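Local coordinates for 70 kDa protein (Xanthomonas sp., PDB 4B2N) that cleaves rubber (polyisoprene) oxidatively as a processive dioxygenase that carries two covalently bound c-type hemes, at residues A293-F301 with R412-V420; P57-A65 with A403-P411. All coordinates share one frame; numbering follows the deposited sequence.

Contact 1: residues A293-F301 with R412-V420; sequences ARAFKTRQF and RLKGVAAVV. With HEC (heme c), chain C.
The Phe296 ring lies along the turn that carries Lys414 and Gly415: Lys414 O stands at its edge, near the ring plane and 3.6 Å from CE1, while Gly415 O comes in obliquely and sits 3.4 Å from Phe296 CB. Tyr507 meets the same ring from outside the two segments. The other flat group, the Arg294 guanidinium, has the Gln300 side chain over the centre of one face. At its edge, in plane, Arg294 NH2 serves two acceptors, Arg299 O at 2.9 Å and heme carboxylate O2A at 3.0 Å. Lys297 starts its side chain away from 412-420, and the bend at chi3 (85°) takes NZ to the same O2A, at 2.8 Å; the other oxygen, O1A, accepts from the Phe301 backbone N. Two cationic side chains on one oxygen would be expected to keep this propionate ionised.

Between the backbones, Ala417 N donates to Phe296 O (2.8 Å, 154°) in a single bridge, and a water accepts a hydrogen bond from Arg299 N and donates one to Ala417 O. Thr298 crosses Val416 at about a right angle, CG2 against CG1 at 3.8 Å, while its OG1 is hydrogen-bonded to Ala65 O. A type II turn, Leu413 to Val416 with Gly415 at positive phi, leads into an isolated beta bridge beside a heme c propionate site.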
loop_
_atom_site.group_PDB
_atom_site.type_symbol
_atom_site.label_atom_id
_atom_site.label_comp_id
_atom_site.label_asym_id
_atom_site.label_seq_id
_atom_site.Cartn_x
_atom_site.Cartn_y
_atom_site.Cartn_z
ATOM N N ALA A 293 -10.008 1.695 4.340
ATOM C CA ALA A 293 -10.450 0.656 5.281
ATOM C C ALA A 293 -9.389 0.423 6.365
ATOM O O ALA A 293 -9.456 -0.516 7.128
ATOM C CB ALA A 293 -10.807 -0.647 4.528
ATOM N N ARG A 294 -8.468 1.366 6.504
ATOM C CA ARG A 294 -7.499 1.306 7.542
ATOM C C ARG A 294 -8.144 1.091 8.907
ATOM O O ARG A 294 -7.536 0.489 9.763
ATOM C CB ARG A 294 -6.698 2.630 7.564
ATOM C CG ARG A 294 -5.563 2.652 8.595
ATOM C CD ARG A 294 -4.209 2.460 7.924
ATOM N NE ARG A 294 -4.113 1.056 7.467
ATOM C CZ ARG A 294 -3.832 0.047 8.291
ATOM N NH1 ARG A 294 -3.586 0.316 9.568
ATOM N NH2 ARG A 294 -3.749 -1.226 7.839
ATOM N N ALA A 295 -9.362 1.603 9.075
ATOM C CA ALA A 295 -10.041 1.696 10.375
ATOM C C ALA A 295 -10.485 0.306 10.811
ATOM O O ALA A 295 -11.020 0.140 11.919
ATOM C CB ALA A 295 -11.299 2.599 10.239
ATOM N N PHE A 296 -10.369 -0.673 9.909
ATOM C CA PHE A 296 -10.812 -2.045 10.197
ATOM C C PHE A 296 -9.696 -3.069 10.283
ATOM O O PHE A 296 -9.892 -4.268 10.594
ATOM C CB PHE A 296 -11.905 -2.468 9.177
ATOM C CG PHE A 296 -13.144 -1.666 9.320
ATOM C CD1 PHE A 296 -14.101 -2.040 10.258
ATOM C CD2 PHE A 296 -13.341 -0.524 8.579
ATOM C CE1 PHE A 296 -15.275 -1.268 10.430
ATOM C CE2 PHE A 296 -14.486 0.236 8.725
ATOM C CZ PHE A 296 -15.454 -0.142 9.641
ATOM N N LYS A 297 -8.496 -2.597 10.082
ATOM C CA LYS A 297 -7.365 -3.514 9.988
ATOM C C LYS A 297 -6.501 -3.418 11.211
ATOM O O LYS A 297 -5.877 -2.379 11.469
ATOM C CB LYS A 297 -6.591 -3.227 8.689
ATOM C CG LYS A 297 -7.476 -3.532 7.493
ATOM C CD LYS A 297 -6.899 -3.045 6.151
ATOM C CE LYS A 297 -5.933 -4.118 5.600
ATOM N NZ LYS A 297 -5.408 -3.647 4.239
ATOM N N THR A 298 -6.459 -4.493 11.984
ATOM C CA THR A 298 -5.559 -4.579 13.158
ATOM C C THR A 298 -4.101 -4.546 12.821
ATOM O O THR A 298 -3.284 -4.094 13.682
ATOM C CB THR A 298 -5.864 -5.870 13.976
ATOM O OG1 THR A 298 -5.623 -7.000 13.107
ATOM C CG2 THR A 298 -7.343 -5.882 14.479
ATOM N N ARG A 299 -3.737 -4.874 11.562
ATOM C CA ARG A 299 -2.321 -4.918 11.179
ATOM C C ARG A 299 -2.041 -4.019 9.979
ATOM O O ARG A 299 -2.954 -3.668 9.236
ATOM C CB ARG A 299 -1.873 -6.349 10.766
ATOM C CG ARG A 299 -2.308 -7.444 11.730
ATOM C CD ARG A 299 -1.705 -7.286 13.121
ATOM N NE ARG A 299 -0.253 -7.518 13.122
ATOM C CZ ARG A 299 0.561 -7.419 14.151
ATOM N NH1 ARG A 299 0.118 -7.049 15.347
ATOM N NH2 ARG A 299 1.868 -7.705 13.973
ATOM N N GLN A 300 -0.756 -3.825 9.747
ATOM C CA GLN A 300 -0.241 -3.141 8.550
ATOM C C GLN A 300 0.372 -4.222 7.621
ATOM O O GLN A 300 0.919 -5.218 8.088
ATOM C CB GLN A 300 0.882 -2.167 8.976
ATOM C CG GLN A 300 0.475 -1.254 10.117
ATOM C CD GLN A 300 0.025 0.112 9.629
ATOM O OE1 GLN A 300 0.005 1.079 10.385
ATOM N NE2 GLN A 300 -0.445 0.160 8.421
ATOM N N PHE A 301 0.341 -3.939 6.314
ATOM C CA PHE A 301 1.067 -4.614 5.310
ATOM C C PHE A 301 0.358 -5.889 4.924
ATOM O O PHE A 301 -0.489 -6.432 5.688
ATOM C CB PHE A 301 2.536 -4.812 5.714
ATOM C CG PHE A 301 3.371 -3.529 5.688
ATOM C CD1 PHE A 301 3.176 -2.543 4.740
ATOM C CD2 PHE A 301 4.420 -3.364 6.601
ATOM C CE1 PHE A 301 3.987 -1.382 4.698
ATOM C CE2 PHE A 301 5.253 -2.229 6.555
ATOM C CZ PHE A 301 5.038 -1.217 5.597
ATOM N N ARG A 412 -19.205 -4.930 18.269
ATOM C CA ARG A 412 -18.291 -3.825 17.902
ATOM C C ARG A 412 -17.192 -4.223 16.908
ATOM O O ARG A 412 -16.531 -3.346 16.337
ATOM C CB ARG A 412 -17.619 -3.229 19.137
ATOM C CG ARG A 412 -18.626 -2.554 20.041
ATOM C CD ARG A 412 -17.967 -2.079 21.339
ATOM N NE ARG A 412 -17.376 -3.187 22.097
ATOM C CZ ARG A 412 -16.591 -3.039 23.146
ATOM N NH1 ARG A 412 -16.314 -1.807 23.606
ATOM N NH2 ARG A 412 -16.079 -4.104 23.755
ATOM N N LEU A 413 -17.059 -5.519 16.663
ATOM C CA LEU A 413 -16.024 -6.079 15.800
ATOM C C LEU A 413 -16.536 -6.294 14.349
ATOM O O LEU A 413 -15.863 -6.913 13.506
ATOM C CB LEU A 413 -15.481 -7.377 16.412
ATOM C CG LEU A 413 -14.745 -7.260 17.740
ATOM C CD1 LEU A 413 -14.292 -8.658 18.193
ATOM C CD2 LEU A 413 -13.488 -6.420 17.484
ATOM N N LYS A 414 -17.729 -5.765 14.063
ATOM C CA LYS A 414 -18.292 -5.870 12.748
ATOM C C LYS A 414 -17.284 -5.301 11.764
ATOM O O LYS A 414 -16.776 -4.183 11.971
ATOM C CB LYS A 414 -19.527 -5.005 12.690
ATOM C CG LYS A 414 -20.279 -5.023 11.370
ATOM C CD LYS A 414 -21.641 -4.354 11.552
ATOM C CE LYS A 414 -21.446 -2.976 12.164
ATOM N NZ LYS A 414 -22.342 -2.101 11.386
ATOM N N GLY A 415 -17.018 -6.036 10.696
ATOM C CA GLY A 415 -16.110 -5.550 9.646
ATOM C C GLY A 415 -14.594 -5.557 9.920
ATOM O O GLY A 415 -13.814 -5.321 9.009
ATOM N N VAL A 416 -14.181 -5.884 11.141
ATOM C CA VAL A 416 -12.715 -5.982 11.445
ATOM C C VAL A 416 -12.052 -7.095 10.618
ATOM O O VAL A 416 -12.574 -8.212 10.543
ATOM C CB VAL A 416 -12.398 -6.167 12.960
ATOM C CG1 VAL A 416 -10.918 -6.458 13.202
ATOM C CG2 VAL A 416 -12.802 -4.927 13.740
ATOM N N ALA A 417 -10.942 -6.744 9.957
ATOM C CA ALA A 417 -10.122 -7.741 9.282
ATOM C C ALA A 417 -8.909 -8.038 10.199
ATOM O O ALA A 417 -7.972 -7.217 10.311
ATOM C CB ALA A 417 -9.681 -7.215 7.900
ATOM N N ALA A 418 -8.909 -9.181 10.892
ATOM C CA ALA A 418 -7.759 -9.575 11.687
ATOM C C ALA A 418 -7.393 -11.034 11.505
ATOM O O ALA A 418 -7.094 -11.729 12.502
ATOM C CB ALA A 418 -8.006 -9.272 13.163
ATOM N N VAL A 419 -7.417 -11.520 10.267
ATOM C CA VAL A 419 -6.984 -12.861 10.007
ATOM C C VAL A 419 -5.896 -12.821 8.955
ATOM O O VAL A 419 -6.157 -12.358 7.875
ATOM C CB VAL A 419 -8.176 -13.706 9.478
ATOM C CG1 VAL A 419 -7.746 -15.108 9.023
ATOM C CG2 VAL A 419 -9.296 -13.807 10.530
ATOM N N VAL A 420 -4.697 -13.322 9.284
ATOM C CA VAL A 420 -3.646 -13.633 8.292
ATOM C C VAL A 420 -3.865 -15.113 7.924
ATOM O O VAL A 420 -3.784 -16.012 8.783
ATOM C CB VAL A 420 -2.241 -13.345 8.869
ATOM C CG1 VAL A 420 -1.102 -13.796 7.934
ATOM C CG2 VAL A 420 -2.118 -11.843 9.131
HETATM FE FE HEC C . 2.288 2.991 1.218
HETATM C CHA HEC C . 1.388 -0.075 2.620
HETATM C CHB HEC C . 1.117 4.655 4.085
HETATM C CHC HEC C . 3.789 6.018 0.221
HETATM C CHD HEC C . 2.863 1.548 -1.767
HETATM N NA HEC C . 1.505 2.469 2.921
HETATM C C1A HEC C . 1.038 1.170 3.285
HETATM C C2A HEC C . 0.211 1.168 4.482
HETATM C C3A HEC C . 0.117 2.513 4.941
HETATM C C4A HEC C . 0.892 3.276 3.956
HETATM C CMA HEC C . -0.684 3.029 6.121
HETATM C CAA HEC C . -0.477 -0.028 5.189
HETATM C CBA HEC C . -1.748 -0.321 4.388
HETATM C CGA HEC C . -2.445 -1.588 4.848
HETATM O O1A HEC C . -1.802 -2.672 5.072
HETATM O O2A HEC C . -3.674 -1.485 4.898
HETATM N NB HEC C . 2.496 4.851 2.045
HETATM C C1B HEC C . 1.903 5.381 3.121
HETATM C C2B HEC C . 2.203 6.779 3.393
HETATM C C3B HEC C . 2.991 7.167 2.287
HETATM C C4B HEC C . 3.061 5.953 1.483
HETATM C CMB HEC C . 1.709 7.476 4.596
HETATM C CAB HEC C . 3.674 8.479 2.000
HETATM C CBB HEC C . 4.670 8.851 2.942
HETATM N NC HEC C . 3.145 3.740 -0.405
HETATM C C1C HEC C . 3.751 4.939 -0.736
HETATM C C2C HEC C . 4.216 5.001 -2.144
HETATM C C3C HEC C . 3.951 3.651 -2.686
HETATM C C4C HEC C . 3.312 2.917 -1.596
HETATM C CMC HEC C . 4.897 6.219 -2.759
HETATM C CAC HEC C . 4.257 3.105 -4.047
HETATM C CBC HEC C . 5.487 3.443 -4.621
HETATM N ND HEC C . 2.162 1.063 0.573
HETATM C C1D HEC C . 2.443 0.676 -0.670
HETATM C C2D HEC C . 2.254 -0.721 -0.894
HETATM C C3D HEC C . 1.838 -1.188 0.391
HETATM C C4D HEC C . 1.835 -0.002 1.239
HETATM C CMD HEC C . 2.422 -1.553 -2.114
HETATM C CAD HEC C . 1.628 -2.623 0.729
HETATM C CBD HEC C . 3.132 -3.056 0.935
HETATM C CGD HEC C . 3.197 -4.546 1.178
HETATM O O1D HEC C . 3.561 -5.329 0.265
HETATM O O2D HEC C . 2.769 -4.945 2.313
HETATM O O HOH W 1 -5.373 -6.427 9.617
#

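Contact 2: residues P57-A65 with A403-P411; sequences PNAALQFNA and ADPNYLPDP
Leu408 meets two side chains of 57-65 with one methyl, and their orientations differ. Against Leu61 it lies side by side, both chains pointing the same way, with the two CD2 atoms 4.0 Å apart. Against Phe63 it runs at a slant, and the same Leu408 CD2 comes within 3.6 Å of Phe63 CZ, obliquely to the ring. Leu61 also packs on Phe63 within its own segment: with CG anti to the backbone N (chi1 170°), Leu61 sets CG over one face of the phenyl ring, offset toward the rim. The three side chains form a small apolar cluster, which Pro409 extends, its CD lying 4.3 Å from Phe63 CE2.

Further along, the Ala60 methyl approaches the Tyr407 ring obliquely, CB to CD1 3.6 Å. Tyr407 starts its side chain away from 57-65, and with CG beside the backbone N (chi1 -68°) its ring extends past Ala60; His401 meets that ring edge-to-face.

The backbones are joined at one point, where Ala60 N donates to Asn406 O (2.7 Å, 161°), and Ala59 CA lies 3.2 Å from the same oxygen in a CA-H...O contact. What presents this oxygen is the turn at Asp404. Asp404 OD1 accepts from Asn406 N at 2.7 Å, an Asx turn, and Asp404 O takes Tyr407 N and Leu408 N from opposite faces of its plane. Within 57-65, Gln62 NE2 is hydrogen-bonded to Ala59 O from above the carbonyl plane and also to Asn56 O.

Chemically, then, the two segments are joined by one direct backbone hydrogen bond and by apolar contacts, with Asn56 ND2, just before 57-65, adding a hydrogen bond to Pro405 O; the side-chain hydrogen bonds of Asp404 and Gln62 shape each loop from within.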
loop_
_atom_site.group_PDB
_atom_site.type_symbol
_atom_site.label_atom_id
_atom_site.label_comp_id
_atom_site.label_asym_id
_atom_site.label_seq_id
_atom_site.Cartn_x
_atom_site.Cartn_y
_atom_site.Cartn_z
ATOM N N PRO A 57 -14.750 -20.642 20.850
ATOM C CA PRO A 57 -13.814 -21.261 19.931
ATOM C C PRO A 57 -14.495 -21.969 18.777
ATOM O O PRO A 57 -13.797 -22.316 17.824
ATOM C CB PRO A 57 -13.096 -22.294 20.797
ATOM C CG PRO A 57 -14.095 -22.659 21.846
ATOM C CD PRO A 57 -14.959 -21.454 22.078
ATOM N N ASN A 58 -15.831 -22.111 18.816
ATOM C CA ASN A 58 -16.572 -22.686 17.694
ATOM C C ASN A 58 -17.203 -21.674 16.765
ATOM O O ASN A 58 -17.800 -22.057 15.777
ATOM C CB ASN A 58 -17.637 -23.641 18.179
ATOM C CG ASN A 58 -17.032 -24.728 19.021
ATOM O OD1 ASN A 58 -17.251 -24.753 20.223
ATOM N ND2 ASN A 58 -16.190 -25.568 18.417
ATOM N N ALA A 59 -17.063 -20.388 17.070
ATOM C CA ALA A 59 -17.611 -19.348 16.202
ATOM C C ALA A 59 -17.087 -19.479 14.735
ATOM O O ALA A 59 -16.011 -20.027 14.482
ATOM C CB ALA A 59 -17.308 -17.948 16.760
ATOM N N ALA A 60 -17.867 -18.948 13.794
ATOM C CA ALA A 60 -17.527 -18.915 12.358
ATOM C C ALA A 60 -16.217 -18.189 12.091
ATOM O O ALA A 60 -15.471 -18.539 11.176
ATOM C CB ALA A 60 -18.632 -18.228 11.569
ATOM N N LEU A 61 -15.946 -17.167 12.885
ATOM C CA LEU A 61 -14.711 -16.388 12.670
ATOM C C LEU A 61 -13.775 -16.419 13.876
ATOM O O LEU A 61 -14.143 -15.993 14.976
ATOM C CB LEU A 61 -15.090 -14.948 12.328
ATOM C CG LEU A 61 -13.954 -13.899 12.287
ATOM C CD1 LEU A 61 -12.886 -14.245 11.224
ATOM C CD2 LEU A 61 -14.511 -12.531 12.007
ATOM N N GLN A 62 -12.561 -16.903 13.677
ATOM C CA GLN A 62 -11.534 -16.898 14.744
ATOM C C GLN A 62 -10.423 -15.934 14.328
ATOM O O GLN A 62 -9.674 -16.255 13.416
ATOM C CB GLN A 62 -10.948 -18.285 14.909
ATOM C CG GLN A 62 -12.059 -19.281 15.208
ATOM C CD GLN A 62 -12.647 -19.009 16.588
ATOM O OE1 GLN A 62 -11.914 -18.836 17.530
ATOM N NE2 GLN A 62 -13.968 -18.971 16.702
ATOM N N PHE A 63 -10.303 -14.797 15.002
ATOM C CA PHE A 63 -9.225 -13.843 14.668
ATOM C C PHE A 63 -7.862 -14.407 14.989
ATOM O O PHE A 63 -7.679 -15.107 15.978
ATOM C CB PHE A 63 -9.383 -12.512 15.422
ATOM C CG PHE A 63 -10.684 -11.810 15.158
ATOM C CD1 PHE A 63 -10.970 -11.269 13.876
ATOM C CD2 PHE A 63 -11.673 -11.696 16.190
ATOM C CE1 PHE A 63 -12.181 -10.587 13.637
ATOM C CE2 PHE A 63 -12.908 -11.061 15.933
ATOM C CZ PHE A 63 -13.158 -10.480 14.655
ATOM N N ASN A 64 -6.855 -14.011 14.239
ATOM C CA ASN A 64 -5.512 -14.461 14.592
ATOM C C ASN A 64 -4.471 -13.403 14.459
ATOM O O ASN A 64 -3.309 -13.666 14.772
ATOM C CB ASN A 64 -5.125 -15.736 13.847
ATOM C CG ASN A 64 -4.897 -15.490 12.376
ATOM O OD1 ASN A 64 -4.755 -14.371 11.942
ATOM N ND2 ASN A 64 -4.868 -16.556 11.602
ATOM N N ALA A 65 -4.861 -12.189 14.057
ATOM C CA ALA A 65 -3.852 -11.136 13.909
ATOM C C ALA A 65 -4.188 -10.036 14.902
ATOM O O ALA A 65 -5.082 -9.192 14.639
ATOM C CB ALA A 65 -3.845 -10.600 12.488
ATOM N N ALA A 403 -24.293 -9.528 15.734
ATOM C CA ALA A 403 -24.907 -9.714 17.066
ATOM C C ALA A 403 -25.012 -11.174 17.502
ATOM O O ALA A 403 -25.577 -11.438 18.543
ATOM C CB ALA A 403 -26.288 -9.066 17.104
ATOM N N ASP A 404 -24.504 -12.118 16.710
ATOM C CA ASP A 404 -24.685 -13.567 17.005
ATOM C C ASP A 404 -23.374 -14.184 17.372
ATOM O O ASP A 404 -22.485 -14.256 16.511
ATOM C CB ASP A 404 -25.205 -14.269 15.752
ATOM C CG ASP A 404 -25.449 -15.762 15.938
ATOM O OD1 ASP A 404 -24.952 -16.426 16.908
ATOM O OD2 ASP A 404 -26.203 -16.257 15.066
ATOM N N PRO A 405 -23.227 -14.668 18.623
ATOM C CA PRO A 405 -21.930 -15.223 19.033
ATOM C C PRO A 405 -21.532 -16.522 18.335
ATOM O O PRO A 405 -20.387 -16.945 18.498
ATOM C CB PRO A 405 -22.048 -15.392 20.557
ATOM C CG PRO A 405 -23.517 -15.344 20.836
ATOM C CD PRO A 405 -24.124 -14.458 19.773
ATOM N N ASN A 406 -22.435 -17.150 17.576
ATOM C CA ASN A 406 -21.989 -18.204 16.665
ATOM C C ASN A 406 -21.093 -17.609 15.544
ATOM O O ASN A 406 -20.308 -18.339 14.898
ATOM C CB ASN A 406 -23.176 -18.959 16.044
ATOM C CG ASN A 406 -24.038 -19.639 17.094
ATOM O OD1 ASN A 406 -23.519 -20.221 18.051
ATOM N ND2 ASN A 406 -25.347 -19.515 16.947
ATOM N N TYR A 407 -21.200 -16.296 15.323
ATOM C CA TYR A 407 -20.441 -15.632 14.233
ATOM C C TYR A 407 -19.331 -14.733 14.762
ATOM O O TYR A 407 -18.231 -14.748 14.223
ATOM C CB TYR A 407 -21.382 -14.859 13.264
ATOM C CG TYR A 407 -22.194 -15.876 12.533
ATOM C CD1 TYR A 407 -21.712 -16.465 11.379
ATOM C CD2 TYR A 407 -23.392 -16.332 13.061
ATOM C CE1 TYR A 407 -22.445 -17.477 10.735
ATOM C CE2 TYR A 407 -24.110 -17.355 12.442
ATOM C CZ TYR A 407 -23.620 -17.924 11.281
ATOM O OH TYR A 407 -24.299 -18.937 10.608
ATOM N N LEU A 408 -19.612 -13.968 15.813
ATOM C CA LEU A 408 -18.717 -12.854 16.224
ATOM C C LEU A 408 -18.933 -12.694 17.695
ATOM O O LEU A 408 -20.086 -12.666 18.098
ATOM C CB LEU A 408 -19.171 -11.525 15.613
ATOM C CG LEU A 408 -18.281 -10.574 14.807
ATOM C CD1 LEU A 408 -18.722 -9.127 14.973
ATOM C CD2 LEU A 408 -16.761 -10.801 14.779
ATOM N N PRO A 409 -17.850 -12.510 18.503
ATOM C CA PRO A 409 -17.966 -12.508 19.960
ATOM C C PRO A 409 -18.332 -11.126 20.451
ATOM O O PRO A 409 -18.629 -10.980 21.593
ATOM C CB PRO A 409 -16.552 -12.867 20.424
ATOM C CG PRO A 409 -15.662 -12.246 19.363
ATOM C CD PRO A 409 -16.430 -12.388 18.062
ATOM N N ASP A 410 -18.313 -10.097 19.595
ATOM C CA ASP A 410 -18.621 -8.753 20.088
ATOM C C ASP A 410 -19.109 -7.937 18.904
ATOM O O ASP A 410 -18.398 -7.871 17.897
ATOM C CB ASP A 410 -17.335 -8.198 20.694
ATOM C CG ASP A 410 -17.492 -6.794 21.258
ATOM O OD1 ASP A 410 -18.388 -6.005 20.887
ATOM O OD2 ASP A 410 -16.634 -6.426 22.059
ATOM N N PRO A 411 -20.322 -7.332 18.987
ATOM C CA PRO A 411 -20.929 -6.639 17.828
ATOM C C PRO A 411 -20.065 -5.468 17.378
ATOM O O PRO A 411 -20.128 -5.112 16.224
ATOM C CB PRO A 411 -22.311 -6.159 18.352
ATOM C CG PRO A 411 -22.498 -6.897 19.628
ATOM C CD PRO A 411 -21.174 -7.242 20.203
#

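Overall arrangement
The two contacts alternate along the chain: 403-411 runs into 412-420, while 57-65 reaches both. Their centres are 14 Å apart, and they touch: Ala418 O is 2.8 Å from Ala65 N, a probable hydrogen bond, while Leu413 CD1 packs 3.6 Å from Phe63 CE2. Contact 1 is buried and binds a propionate of heme c #1, yet the Ala417 side chain is about 6 Å from that of His394, an axial ligand of heme c #2. Contact 2, centred about 28 Å from the centre of the chain, brings the side chain of Leu61 about 6 Å from that of Cys393, a covalent anchor of that heme. Together they run from one heme toward the other.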